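Side-chain contacts in exotoxin 6 (Staphylococcus aureus subsp. aureus Mu50, PDB 4ZYS), which belongs to the staphylococcal superantigen-like exotoxins and probably acts as a secreted virulence factor on host defences, perhaps through sugar binding: residues D41-D45 against N46-Q50; T93-Q96 against P97-D100; L130-L133 against D134-R138; S183-G186 against R187-Q190. All blocks are in the same frame, centred on the assembly; numbering follows the deposited sequence.

Contact 1. Residues D41-D45 against N46-Q50; sequences DVIVD and NQYSQ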
loop_
_atom_site.group_PDB
_atom_site.type_symbol
_atom_site.label_atom_id
_atom_site.label_comp_id
_atom_site.label_asym_id
_atom_site.label_seq_id
_atom_site.Cartn_x
_atom_site.Cartn_y
_atom_site.Cartn_z
ATOM N N ASP A 41 -5.738 -11.196 12.750
ATOM C CA ASP A 41 -7.171 -10.871 12.787
ATOM C C ASP A 41 -7.367 -9.531 13.471
ATOM O O ASP A 41 -6.752 -9.295 14.501
ATOM C CB ASP A 41 -7.977 -11.948 13.539
ATOM C CG ASP A 41 -8.220 -13.239 12.800
ATOM O OD1 ASP A 41 -7.948 -13.290 11.577
ATOM O OD2 ASP A 41 -8.619 -14.223 13.454
ATOM N N VAL A 42 -8.207 -8.662 12.906
ATOM C CA VAL A 42 -8.464 -7.335 13.433
ATOM C C VAL A 42 -9.959 -7.066 13.372
ATOM O O VAL A 42 -10.605 -7.420 12.373
ATOM C CB VAL A 42 -7.679 -6.224 12.654
ATOM C CG1 VAL A 42 -7.708 -4.886 13.392
ATOM C CG2 VAL A 42 -6.231 -6.616 12.383
ATOM N N ILE A 43 -10.498 -6.377 14.405
ATOM C CA ILE A 43 -11.873 -5.858 14.421
ATOM C C ILE A 43 -11.777 -4.333 14.311
ATOM O O ILE A 43 -11.074 -3.704 15.098
ATOM C CB ILE A 43 -12.739 -6.317 15.632
ATOM C CG1 ILE A 43 -13.246 -7.752 15.405
ATOM C CG2 ILE A 43 -13.933 -5.372 15.854
ATOM C CD1 ILE A 43 -13.894 -8.442 16.582
ATOM N N VAL A 44 -12.405 -3.766 13.289
ATOM C CA VAL A 44 -12.518 -2.318 13.051
ATOM C C VAL A 44 -14.009 -2.050 12.936
ATOM O O VAL A 44 -14.627 -2.674 12.098
ATOM C CB VAL A 44 -11.732 -1.811 11.789
ATOM C CG1 VAL A 44 -12.037 -0.335 11.528
ATOM C CG2 VAL A 44 -10.217 -2.035 11.928
ATOM N N ASP A 45 -14.612 -1.187 13.791
ATOM C CA ASP A 45 -16.049 -0.852 13.741
ATOM C C ASP A 45 -16.951 -2.094 13.597
ATOM O O ASP A 45 -17.824 -2.110 12.728
ATOM C CB ASP A 45 -16.338 0.110 12.569
ATOM C CG ASP A 45 -15.581 1.410 12.565
ATOM O OD1 ASP A 45 -15.346 1.970 13.668
ATOM O OD2 ASP A 45 -15.299 1.919 11.463
ATOM N N ASN A 46 -16.704 -3.150 14.401
ATOM C CA ASN A 46 -17.441 -4.422 14.397
ATOM C C ASN A 46 -17.344 -5.192 13.030
ATOM O O ASN A 46 -18.147 -6.106 12.782
ATOM C CB ASN A 46 -18.902 -4.230 14.826
ATOM C CG ASN A 46 -19.075 -3.322 16.035
ATOM O OD1 ASN A 46 -19.723 -2.271 15.970
ATOM N ND2 ASN A 46 -18.532 -3.723 17.176
ATOM N N GLN A 47 -16.339 -4.831 12.188
ATOM C CA GLN A 47 -16.037 -5.463 10.901
ATOM C C GLN A 47 -14.802 -6.346 11.080
ATOM O O GLN A 47 -13.762 -5.872 11.552
ATOM C CB GLN A 47 -15.801 -4.413 9.773
ATOM C CG GLN A 47 -16.828 -3.264 9.666
ATOM C CD GLN A 47 -18.261 -3.733 9.597
ATOM O OE1 GLN A 47 -18.699 -4.347 8.623
ATOM N NE2 GLN A 47 -19.003 -3.509 10.663
ATOM N N TYR A 48 -14.913 -7.613 10.725
ATOM C CA TYR A 48 -13.817 -8.550 10.847
ATOM C C TYR A 48 -12.940 -8.629 9.607
ATOM O O TYR A 48 -13.449 -8.778 8.491
ATOM C CB TYR A 48 -14.368 -9.930 11.132
ATOM C CG TYR A 48 -13.481 -10.712 12.062
ATOM C CD1 TYR A 48 -13.643 -10.630 13.441
ATOM C CD2 TYR A 48 -12.479 -11.533 11.571
ATOM C CE1 TYR A 48 -12.826 -11.344 14.311
ATOM C CE2 TYR A 48 -11.665 -12.269 12.431
ATOM C CZ TYR A 48 -11.852 -12.180 13.804
ATOM O OH TYR A 48 -11.069 -12.890 14.688
ATOM N N SER A 49 -11.615 -8.577 9.819
ATOM C CA SER A 49 -10.641 -8.735 8.753
ATOM C C SER A 49 -9.590 -9.749 9.137
ATOM O O SER A 49 -9.067 -9.716 10.249
ATOM C CB SER A 49 -9.967 -7.413 8.396
ATOM O OG SER A 49 -10.918 -6.516 7.864
ATOM N N GLN A 50 -9.267 -10.635 8.192
ATOM C CA GLN A 50 -8.197 -11.614 8.306
ATOM C C GLN A 50 -7.155 -11.136 7.336
ATOM O O GLN A 50 -7.463 -10.977 6.158
ATOM C CB GLN A 50 -8.672 -13.053 8.002
ATOM C CG GLN A 50 -7.577 -14.082 8.221
ATOM C CD GLN A 50 -7.789 -15.365 7.440
ATOM O OE1 GLN A 50 -7.819 -15.370 6.204
ATOM N NE2 GLN A 50 -7.823 -16.503 8.138
#
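Tyr48 lies across the outer face of two neighbouring strands and reaches Asp41 with its hydroxyl. Tyr48 OH donates to Asp41 OD2 over 3.0 Å. The oxygen sits at the ring edge, in the ring plane. The hydroxyl meets it from above the carboxylate, whose plane is turned 66° from the ring. The Tyr48 chi1 of -144° leans the ring across to the neighbouring strand. The other oxygen of Asp41, OD1, bonds to Tyr32 OH and passes Gln50 CG at 3.5 Å. On the same face, Ile43 CG1 meets Tyr48 CD1 at 3.5 Å, obliquely to the ring. This face is largely exposed.

The opposite face is the tight one. Val42, Val44 and Ser49 turn into it. Val42 packs on Val71, Val44 on Leu22, and Ser49 OG bonds to Asn84. Between the faces, the backbones pair: Val42 N to Ser49 O is 3.0 Å, and Ser49 N returns to Val42 O at the same 3.0 Å.

The tip is looser. Gln47 N bonds to Val44 O at 2.8 Å and closes the turn. Gln47 NE2 lies 2.8 Å from Asp45 O, but this side chain has two conformers, so the bond is doubtful. Asp45 OD2 forms a salt bridge with Arg24. Strands 37-44 and 47-52 thus form a two-residue antiparallel beta hairpin with a type I' turn, part of the OB-fold barrel.

Contact 2. Residues T93-Q96 against P97-D100; sequences TNSQ and PFID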
loop_
_atom_site.group_PDB
_atom_site.type_symbol
_atom_site.label_atom_id
_atom_site.label_comp_id
_atom_site.label_asym_id
_atom_site.label_seq_id
_atom_site.Cartn_x
_atom_site.Cartn_y
_atom_site.Cartn_z
ATOM N N THR A 93 2.578 1.182 14.819
ATOM C CA THR A 93 1.993 2.487 15.013
ATOM C C THR A 93 3.091 3.510 15.386
ATOM O O THR A 93 4.164 3.114 15.858
ATOM C CB THR A 93 0.891 2.416 16.074
ATOM O OG1 THR A 93 0.043 3.542 15.879
ATOM C CG2 THR A 93 1.434 2.413 17.514
ATOM N N ASN A 94 2.803 4.819 15.212
ATOM C CA ASN A 94 3.740 5.879 15.571
ATOM C C ASN A 94 3.948 5.940 17.073
ATOM O O ASN A 94 3.020 5.687 17.852
ATOM C CB ASN A 94 3.259 7.257 15.062
ATOM C CG ASN A 94 3.444 7.506 13.571
ATOM O OD1 ASN A 94 3.808 6.616 12.789
ATOM N ND2 ASN A 94 3.260 8.753 13.146
ATOM N N SER A 95 5.172 6.335 17.478
ATOM C CA SER A 95 5.513 6.558 18.873
ATOM C C SER A 95 4.844 7.862 19.299
ATOM O O SER A 95 4.435 8.638 18.443
ATOM C CB SER A 95 7.028 6.594 19.045
ATOM O OG SER A 95 7.639 7.354 18.018
ATOM N N GLN A 96 4.694 8.094 20.602
ATOM C CA GLN A 96 4.054 9.299 21.136
ATOM C C GLN A 96 4.690 10.609 20.580
ATOM O O GLN A 96 3.912 11.476 20.165
ATOM C CB GLN A 96 4.066 9.289 22.683
ATOM C CG GLN A 96 2.851 9.969 23.332
ATOM C CD GLN A 96 1.504 9.429 22.885
ATOM O OE1 GLN A 96 1.275 8.220 22.800
ATOM N NE2 GLN A 96 0.577 10.322 22.588
ATOM N N PRO A 97 6.046 10.786 20.475
ATOM C CA PRO A 97 6.571 12.055 19.907
ATOM C C PRO A 97 6.120 12.320 18.464
ATOM O O PRO A 97 6.087 13.474 18.035
ATOM C CB PRO A 97 8.096 11.856 19.946
ATOM C CG PRO A 97 8.331 10.840 20.996
ATOM C CD PRO A 97 7.161 9.905 20.898
ATOM N N PHE A 98 5.734 11.254 17.747
ATOM C CA PHE A 98 5.352 11.279 16.334
ATOM C C PHE A 98 3.831 11.165 16.023
ATOM O O PHE A 98 3.494 10.921 14.862
ATOM C CB PHE A 98 6.105 10.148 15.604
ATOM C CG PHE A 98 7.542 10.497 15.310
ATOM C CD1 PHE A 98 7.886 11.148 14.133
ATOM C CD2 PHE A 98 8.554 10.167 16.209
ATOM C CE1 PHE A 98 9.209 11.523 13.887
ATOM C CE2 PHE A 98 9.887 10.514 15.946
ATOM C CZ PHE A 98 10.207 11.191 14.788
ATOM N N ILE A 99 2.929 11.412 16.999
ATOM C CA ILE A 99 1.472 11.328 16.758
ATOM C C ILE A 99 1.016 12.392 15.713
ATOM O O ILE A 99 0.242 12.071 14.807
ATOM C CB ILE A 99 0.649 11.419 18.096
ATOM C CG1 ILE A 99 0.922 10.214 19.044
ATOM C CG2 ILE A 99 -0.860 11.603 17.869
ATOM C CD1 ILE A 99 0.593 8.818 18.542
ATOM N N ASP A 100 1.524 13.618 15.811
ATOM C CA ASP A 100 1.120 14.689 14.896
ATOM C C ASP A 100 2.046 14.817 13.670
ATOM O O ASP A 100 1.953 15.818 12.946
ATOM C CB ASP A 100 1.071 16.030 15.656
ATOM C CG ASP A 100 2.383 16.467 16.313
ATOM O OD1 ASP A 100 3.416 15.761 16.126
ATOM O OD2 ASP A 100 2.376 17.506 17.029
#
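Asn94 and Phe98 meet through an amide and a backbone carbonyl. Asn94 ND2 donates to Phe98 O over 2.8 Å. The bond is bent, and the donor stands above the carbonyl plane. With CG beside its backbone N (chi1 -76°), the Asn94 amide faces the second half of the turn. The same ND2 also donates to Tyr124 O, and OD1 accepts from Glu126 N. Both ends of this amide are therefore held, which should fix its rotation.

Ser95 approaches the Phe98 ring obliquely, with OG 3.5 Å from CD2. Its hydroxyl has its main polar partner in Glu126 OE2. Ser95 CB lies alongside Pro97 CD at 3.8 Å.

The backbone beneath makes a short 3-10 turn, two overlapping beta turns. Phe98 N bonds to Ser95 O at 3.0 Å, and Ile99 N reaches Gln96 O in a weak bond of 3.3 Å. These turns belong to the linker between strand 84-92 of the OB-fold barrel and strand 106-111 of the beta-grasp domain.

On the other flank, Gln96 and Ile99 run obliquely past each other. The Gln96 chain is bent at chi2 (55°), which carries its amide back over the turn. NE2 then lies 3.6 Å from Ile99 CG1. Ile99 CD1 lies 3.8 Å from Ser95 O. The Phe98 ring leads away from the first half of the turn. It forms a cation-pi pair with Arg187 and an edge-to-face pair with Tyr101.

Contact 3. Residues L130-L133 against D134-R138; sequences LKEL and DYRLR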
loop_
_atom_site.group_PDB
_atom_site.type_symbol
_atom_site.label_atom_id
_atom_site.label_comp_id
_atom_site.label_asym_id
_atom_site.label_seq_id
_atom_site.Cartn_x
_atom_site.Cartn_y
_atom_site.Cartn_z
ATOM N N LEU A 130 4.389 -0.551 1.588
ATOM C CA LEU A 130 4.355 -0.357 0.158
ATOM C C LEU A 130 2.941 -0.510 -0.332
ATOM O O LEU A 130 2.589 0.164 -1.293
ATOM C CB LEU A 130 5.296 -1.327 -0.564
ATOM C CG LEU A 130 6.785 -1.019 -0.415
ATOM C CD1 LEU A 130 7.596 -2.051 -1.108
ATOM C CD2 LEU A 130 7.132 0.350 -0.975
ATOM N N LYS A 131 2.094 -1.341 0.357
ATOM C CA LYS A 131 0.662 -1.516 0.018
ATOM C C LYS A 131 -0.051 -0.156 0.031
ATOM O O LYS A 131 -0.809 0.126 -0.907
ATOM C CB LYS A 131 -0.038 -2.482 1.001
ATOM C CG LYS A 131 -1.548 -2.628 0.748
ATOM C CD LYS A 131 -2.284 -3.354 1.879
ATOM C CE LYS A 131 -3.641 -3.877 1.465
ATOM N NZ LYS A 131 -3.533 -4.946 0.444
ATOM N N GLU A 132 0.157 0.662 1.100
ATOM C CA GLU A 132 -0.502 1.976 1.245
ATOM C C GLU A 132 0.015 2.980 0.205
ATOM O O GLU A 132 -0.788 3.659 -0.439
ATOM C CB GLU A 132 -0.297 2.538 2.657
ATOM C CG GLU A 132 -0.879 3.932 2.836
ATOM C CD GLU A 132 -0.785 4.510 4.231
ATOM O OE1 GLU A 132 -0.686 3.716 5.194
ATOM O OE2 GLU A 132 -0.813 5.755 4.366
ATOM N N LEU A 133 1.358 3.069 0.040
ATOM C CA LEU A 133 1.946 3.994 -0.924
ATOM C C LEU A 133 1.510 3.620 -2.329
ATOM O O LEU A 133 1.178 4.496 -3.108
ATOM C CB LEU A 133 3.484 4.013 -0.818
ATOM C CG LEU A 133 4.039 4.703 0.414
ATOM C CD1 LEU A 133 5.390 4.162 0.776
ATOM C CD2 LEU A 133 4.062 6.212 0.239
ATOM N N ASP A 134 1.482 2.323 -2.637
ATOM C CA ASP A 134 1.086 1.808 -3.953
ATOM C C ASP A 134 -0.359 2.204 -4.269
ATOM O O ASP A 134 -0.592 2.840 -5.294
ATOM C CB ASP A 134 1.268 0.283 -4.014
ATOM C CG ASP A 134 0.739 -0.379 -5.264
ATOM O OD1 ASP A 134 1.299 -0.124 -6.355
ATOM O OD2 ASP A 134 -0.173 -1.211 -5.144
ATOM N N TYR A 135 -1.290 1.932 -3.348
ATOM C CA TYR A 135 -2.687 2.254 -3.546
ATOM C C TYR A 135 -2.920 3.753 -3.696
ATOM O O TYR A 135 -3.624 4.159 -4.620
ATOM C CB TYR A 135 -3.551 1.707 -2.394
ATOM C CG TYR A 135 -5.028 1.960 -2.613
ATOM C CD1 TYR A 135 -5.614 3.155 -2.222
ATOM C CD2 TYR A 135 -5.841 0.992 -3.184
ATOM C CE1 TYR A 135 -6.968 3.402 -2.433
ATOM C CE2 TYR A 135 -7.199 1.227 -3.408
ATOM C CZ TYR A 135 -7.758 2.433 -3.022
ATOM O OH TYR A 135 -9.088 2.698 -3.220
ATOM N N ARG A 136 -2.409 4.555 -2.747
ATOM C CA ARG A 136 -2.646 6.001 -2.715
ATOM C C ARG A 136 -2.007 6.722 -3.914
ATOM O O ARG A 136 -2.580 7.696 -4.413
ATOM C CB ARG A 136 -2.157 6.616 -1.393
ATOM C CG ARG A 136 -2.925 6.134 -0.155
ATOM C CD ARG A 136 -4.382 6.616 -0.177
ATOM N NE ARG A 136 -5.074 6.319 1.074
ATOM C CZ ARG A 136 -6.392 6.260 1.198
ATOM N NH1 ARG A 136 -7.176 6.423 0.138
ATOM N NH2 ARG A 136 -6.936 6.010 2.370
ATOM N N LEU A 137 -0.858 6.246 -4.396
ATOM C CA LEU A 137 -0.238 6.904 -5.544
ATOM C C LEU A 137 -0.999 6.540 -6.846
ATOM O O LEU A 137 -1.231 7.404 -7.690
ATOM C CB LEU A 137 1.257 6.573 -5.635
ATOM C CG LEU A 137 2.133 7.188 -4.504
ATOM C CD1 LEU A 137 3.469 6.478 -4.401
ATOM C CD2 LEU A 137 2.295 8.681 -4.657
ATOM N N ARG A 138 -1.444 5.291 -6.960
ATOM C CA ARG A 138 -2.226 4.838 -8.108
ATOM C C ARG A 138 -3.596 5.532 -8.099
ATOM O O ARG A 138 -4.044 5.912 -9.160
ATOM C CB ARG A 138 -2.352 3.294 -8.121
ATOM C CG ARG A 138 -1.008 2.585 -8.419
ATOM C CD ARG A 138 -1.220 1.199 -8.964
ATOM N NE ARG A 138 -0.090 0.314 -8.659
ATOM C CZ ARG A 138 0.252 -0.756 -9.376
ATOM N NH1 ARG A 138 -0.415 -1.067 -10.477
ATOM N NH2 ARG A 138 1.262 -1.522 -8.993
HETATM O O HOH W 1 -1.544 -1.931 -2.957
HETATM O O HOH W 2 -3.325 6.456 3.343
#
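Glu132 extends with CG anti to the backbone N (chi1 176°), while Arg136 sets CG beside its own N (chi1 -65°) and bends again at chi2 (-67°). Their CG atoms come to 4.2 Å. The charged ends do not touch: Glu132 OE2 and Arg136 NE remain 5.4 Å apart. A water joins them, donating to Glu132 OE2 and accepting from Arg136 NE in the plane of the guanidinium. Arg136 NH1 has its salt bridge with Glu139.

The residues form the first turns of helix 130-145, the long helix that packs on the sheet of the beta-grasp domain. Side chains therefore meet at i, i+4 spacing, above regular backbone bonds such as Arg136 N to Glu132 O at 3.0 Å. On the sheet-facing flank, Leu133 CB and Leu137 CD1 are 4.3 Å apart. Leu133 packs on Ile159 and Leu137 on Ile157.

Another flank is polar yet buried. Arg138 grips Asp134 side-on in a salt bridge, two nitrogens on one oxygen. Arg138 NE lies 2.7 Å from Asp134 OD1 and comes from above the carboxylate. Arg138 NH2 uses the syn lone pair of that same atom. Asp134 OD1 lies at the guanidinium edge, in its plane. Two donors on one oxygen would probably favour a charged carboxylate. The other oxygen, Asp134 OD2, bonds to Tyr17 OH and accepts at 2.7 Å from a water that also donates to Lys131 O.

Contact 4. Residues S183-G186 against R187-Q190; sequences SIDG and RQIQ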
loop_
_atom_site.group_PDB
_atom_site.type_symbol
_atom_site.label_atom_id
_atom_site.label_comp_id
_atom_site.label_asym_id
_atom_site.label_seq_id
_atom_site.Cartn_x
_atom_site.Cartn_y
_atom_site.Cartn_z
ATOM N N SER A 183 7.482 -2.607 4.467
ATOM C CA SER A 183 7.288 -1.246 4.925
ATOM C C SER A 183 8.601 -0.505 4.911
ATOM O O SER A 183 9.660 -1.120 4.979
ATOM C CB SER A 183 6.654 -1.223 6.317
ATOM O OG SER A 183 7.570 -1.691 7.288
ATOM N N ILE A 184 8.534 0.818 4.766
ATOM C CA ILE A 184 9.721 1.670 4.713
ATOM C C ILE A 184 9.567 2.790 5.746
ATOM O O ILE A 184 8.459 3.038 6.224
ATOM C CB ILE A 184 9.973 2.193 3.264
ATOM C CG1 ILE A 184 8.805 3.041 2.731
ATOM C CG2 ILE A 184 10.303 1.024 2.318
ATOM C CD1 ILE A 184 8.994 3.692 1.284
ATOM N N ASP A 185 10.671 3.451 6.097
ATOM C CA ASP A 185 10.653 4.560 7.055
ATOM C C ASP A 185 10.101 5.790 6.357
ATOM O O ASP A 185 10.740 6.332 5.457
ATOM C CB ASP A 185 12.071 4.818 7.643
ATOM C CG ASP A 185 12.153 5.792 8.812
ATOM O OD1 ASP A 185 11.179 6.548 9.029
ATOM O OD2 ASP A 185 13.201 5.793 9.523
ATOM N N GLY A 186 8.901 6.194 6.756
ATOM C CA GLY A 186 8.193 7.346 6.198
ATOM C C GLY A 186 8.942 8.653 6.368
ATOM O O GLY A 186 8.801 9.570 5.553
ATOM N N ARG A 187 9.760 8.731 7.440
ATOM C CA ARG A 187 10.593 9.891 7.746
ATOM C C ARG A 187 11.779 10.008 6.785
ATOM O O ARG A 187 12.419 11.058 6.748
ATOM C CB ARG A 187 11.111 9.810 9.185
ATOM C CG ARG A 187 10.023 9.678 10.255
ATOM C CD ARG A 187 10.649 9.281 11.571
ATOM N NE ARG A 187 11.147 7.913 11.495
ATOM C CZ ARG A 187 11.661 7.241 12.515
ATOM N NH1 ARG A 187 11.791 7.819 13.705
ATOM N NH2 ARG A 187 12.051 5.981 12.357
ATOM N N GLN A 188 12.050 8.934 6.003
ATOM C CA GLN A 188 13.180 8.825 5.082
ATOM C C GLN A 188 12.763 8.912 3.590
ATOM O O GLN A 188 13.638 8.878 2.722
ATOM C CB GLN A 188 13.947 7.519 5.342
ATOM C CG GLN A 188 14.650 7.452 6.701
ATOM C CD GLN A 188 15.752 8.464 6.846
ATOM O OE1 GLN A 188 16.647 8.564 6.010
ATOM N NE2 GLN A 188 15.705 9.245 7.916
ATOM N N ILE A 189 11.463 9.041 3.288
ATOM C CA ILE A 189 11.009 9.183 1.888
ATOM C C ILE A 189 11.329 10.624 1.419
ATOM O O ILE A 189 10.828 11.573 2.026
ATOM C CB ILE A 189 9.503 8.828 1.719
ATOM C CG1 ILE A 189 9.222 7.363 2.129
ATOM C CG2 ILE A 189 9.020 9.132 0.282
ATOM C CD1 ILE A 189 7.777 7.062 2.481
ATOM N N GLN A 190 12.181 10.779 0.370
ATOM C CA GLN A 190 12.591 12.092 -0.143
ATOM C C GLN A 190 11.800 12.564 -1.376
ATOM O O GLN A 190 11.358 13.721 -1.424
ATOM C CB GLN A 190 14.089 12.088 -0.510
ATOM C CG GLN A 190 14.996 12.542 0.602
ATOM C CD GLN A 190 15.024 14.026 0.839
ATOM O OE1 GLN A 190 14.090 14.600 1.412
ATOM N NE2 GLN A 190 16.155 14.650 0.521
#
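Asp185 and Arg187 fold onto each other across a tight turn. Asp185 swings its carboxylate opposite its backbone N (chi1 -171°), out over the residues that follow. Arg187 runs out from CB and then bends at chi3 (-69°). That bend returns the guanidinium to the aspartate. Arg187 NE bonds to Asp185 OD1 at 2.8 Å in a nearly straight salt bridge. The bond uses the syn lone pair of OD1, which lies at the guanidinium edge, in plane. The two flat groups are still far from coplanar, and Arg187 NH2 reaches Asp185 OD2 only weakly at 3.1 Å.

The backbone also uses this carboxylate. Arg187 N donates to Asp185 OD1 over 3.1 Å from above its plane, which makes an Asx turn. Gln188 N bonds to Asp185 O at 3.0 Å and closes a beta turn. The turn links strand 183-185 to strand 189-196, the last strand of the beta-grasp domain.

Gln188 sets CG beside its backbone N, which puts CG 3.6 Å from Asp185 OD2. Beside the turn, Ile184 and Ile189 meet from its two ends. Ile184 has CG1 in the crowded position between N and carbonyl carbon (chi1 61°). With the chain extended beyond it, CD1 comes to 3.8 Å from Ile189 CG1. The two side chains cross at about a right angle, and Ile189 CD1 also touches Gly186 CA at 3.8 Å. Both isoleucines pack on Ile128 and Ile159. Arg187 NH1 pairs with Glu126.

All four contacts are local and follow one another in series, so none nests or crosses. From the N terminus, contact 1 closes the hairpin between strands 37-44 and 47-52. It touches none of the others; its centre is about 21 Å from that of contact 3. Contact 2 turns the chain in the linker from the OB-fold to the beta-grasp domain. Contact 3 starts helix 130-145, and contact 4 closes the turn before the last strand. Contacts 2 and 4 touch where Phe98 CE1 meets Arg187 CD at 3.5 Å, tying linker to grasp domain. Contacts 3 and 4 meet where Leu133 CD1 lies 3.7 Å from Ile184 CD1, joining helix to turn.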